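Probable glutaminase ybaS (Escherichia coli, PDB 1U60) catalyses the hydrolysis of L-glutamine to L-glutamate and ammonium. Local coordinates at residues Phe62-Glu65 with Ser66-Lys69. Residues are numbered along the deposited sequence; the frame is centred on the assembly and turned at random.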
ATOM      1  N   PHE A  62     -15.927  22.280   5.274  1.00  9.76           N
ATOM      2  CA  PHE A  62     -16.435  21.083   5.954  1.00  8.83           C
ATOM      3  C   PHE A  62     -15.359  20.665   6.975  1.00  8.95           C
ATOM      4  O   PHE A  62     -14.213  21.128   6.921  1.00  8.52           O
ATOM      5  CB  PHE A  62     -16.715  19.908   4.970  1.00  8.82           C
ATOM      6  CG  PHE A  62     -15.533  19.548   4.063  1.00  8.22           C
ATOM      7  CD1 PHE A  62     -15.363  20.189   2.828  1.00 10.66           C
ATOM      8  CD2 PHE A  62     -14.616  18.596   4.439  1.00  9.05           C
ATOM      9  CE1 PHE A  62     -14.305  19.907   2.015  1.00  9.32           C
ATOM     10  CE2 PHE A  62     -13.575  18.274   3.623  1.00  7.23           C
ATOM     11  CZ  PHE A  62     -13.386  18.931   2.414  1.00  6.68           C
ATOM     12  N   ALA A  63     -15.730  19.788   7.907  1.00  8.92           N
ATOM     13  CA  ALA A  63     -14.799  19.375   8.990  1.00  7.85           C
ATOM     14  C   ALA A  63     -13.718  18.474   8.445  1.00  8.11           C
ATOM     15  O   ALA A  63     -14.000  17.551   7.702  1.00  8.62           O
ATOM     16  CB  ALA A  63     -15.577  18.690  10.139  1.00  8.73           C
ATOM     17  N   LEU A  64     -12.481  18.803   8.751  1.00  7.84           N
ATOM     18  CA  LEU A  64     -11.291  18.091   8.317  1.00  7.49           C
ATOM     19  C   LEU A  64     -11.304  16.644   8.807  1.00  7.02           C
ATOM     20  O   LEU A  64     -10.986  15.750   8.079  1.00  7.01           O
ATOM     21  CB  LEU A  64     -10.080  18.830   8.853  1.00  6.48           C
ATOM     22  CG  LEU A  64      -8.684  18.338   8.426  1.00 10.38           C
ATOM     23  CD1 LEU A  64      -8.468  18.449   6.934  1.00  9.74           C
ATOM     24  CD2 LEU A  64      -7.643  19.157   9.127  1.00 10.99           C
ATOM     25  N   GLU A  65     -11.654  16.477  10.075  1.00  8.05           N
ATOM     26  CA  GLU A  65     -11.703  15.233  10.786  1.00  8.00           C
ATOM     27  C   GLU A  65     -10.423  14.422  10.568  1.00  7.88           C
ATOM     28  O   GLU A  65      -9.345  14.987  10.668  1.00  7.98           O
ATOM     29  CB  GLU A  65     -13.004  14.508  10.414  1.00  8.32           C
ATOM     30  CG  GLU A  65     -14.244  15.285  10.899  1.00  9.13           C
ATOM     31  CD  GLU A  65     -14.453  15.171  12.403  1.00 10.44           C
ATOM     32  OE1 GLU A  65     -13.698  14.412  13.085  1.00 11.11           O
ATOM     33  OE2 GLU A  65     -15.394  15.803  12.900  1.00 11.83           O
ATOM     34  N   SER A  66     -10.510  13.140  10.175  1.00  8.43           N
ATOM     35  CA  SER A  66      -9.298  12.320  10.226  1.00  7.91           C
ATOM     36  C   SER A  66      -8.324  12.684   9.099  1.00  7.97           C
ATOM     37  O   SER A  66      -7.180  12.220   9.070  1.00  7.57           O
ATOM     38  CB  SER A  66      -9.600  10.821  10.261  1.00  9.75           C
ATOM     39  OG  SER A  66     -10.150  10.510   9.061  1.00 11.67           O
ATOM     40  N   ILE A  67      -8.691  13.549   8.173  1.00  5.94           N
ATOM     41  CA  ILE A  67      -7.674  14.020   7.247  1.00  7.62           C
ATOM     42  C   ILE A  67      -6.551  14.753   7.990  1.00  7.91           C
ATOM     43  O   ILE A  67      -5.384  14.789   7.512  1.00  7.80           O
ATOM     44  CB  ILE A  67      -8.302  14.878   6.069  1.00  7.09           C
ATOM     45  CG1 ILE A  67      -9.294  14.023   5.234  1.00  8.60           C
ATOM     46  CG2 ILE A  67      -7.211  15.404   5.188  1.00  8.44           C
ATOM     47  CD1 ILE A  67     -10.138  14.813   4.312  1.00 10.87           C
ATOM     48  N   SER A  68      -6.882  15.335   9.151  1.00  8.42           N
ATOM     49  CA  SER A  68      -5.891  15.938  10.040  1.00  6.75           C
ATOM     50  C   SER A  68      -4.700  15.008  10.366  1.00  6.96           C
ATOM     51  O   SER A  68      -3.602  15.505  10.622  1.00  8.31           O
ATOM     52  CB  SER A  68      -6.570  16.342  11.342  1.00  7.57           C
ATOM     53  OG  SER A  68      -6.933  15.211  12.099  1.00  8.24           O
ATOM     54  N   LYS A  69      -4.900  13.682  10.285  1.00  7.46           N
ATOM     55  CA  LYS A  69      -3.847  12.689  10.567  1.00  7.09           C
ATOM     56  C   LYS A  69      -2.639  12.900   9.650  1.00  7.15           C
ATOM     57  O   LYS A  69      -1.485  12.699  10.058  1.00  8.56           O
ATOM     58  CB  LYS A  69      -4.367  11.263  10.481  1.00  7.49           C
ATOM     59  CG  LYS A  69      -5.551  10.992  11.406  1.00  8.35           C
ATOM     60  CD  LYS A  69      -6.093   9.566  11.135  1.00  7.51           C
ATOM     61  CE  LYS A  69      -7.152   9.153  12.145  1.00  9.23           C
ATOM     62  NZ  LYS A  69      -7.800   7.871  11.648  1.00  9.85           N
TER
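Leu64 meets Ile67 and Ser68 across the turn that leads from strand 62-63 toward helix 68-80. With CG anti to the backbone N (chi1 -175°), its fork spreads over two neighbours: CD1 reaches CB of Ile67 at 3.7 Å, while CD2 lies against CB of Ser68, also at 3.7 Å. Its carbonyl O accepts Ile67 N at 3.2 Å, a bent bond whose donor stands above the carbonyl plane. The sequence Ser66-Ile67-Ser68-Lys69 matches the Ser-x-x-Lys motif of the serine beta-lactamase and penicillin-binding protein superfamily, to whose clan glutaminases belong; in penicillin-recognising relatives the serine is the nucleophile, a role Ser66, predicted to bind substrate, probably shares. Its OG and Lys69 NZ both hydrogen-bond to Tyr244 OH, and an i to i+3 backbone bond from Lys69 N to Ser66 O (3.0 Å) joins the ends of the motif. Glu65 has the positive phi (48°) of position i+1 in a type II' turn, with Ser66 at i+2, that Ile67 N to Leu64 O closes. Its carbonyl O receives Ser68 N at 2.9 Å, with an N-H...O angle of 153°, and Ser68 OG lies 2.8 Å from the same Glu65 O. That hydroxyl also hydrogen-bonds to Gln195 OE1.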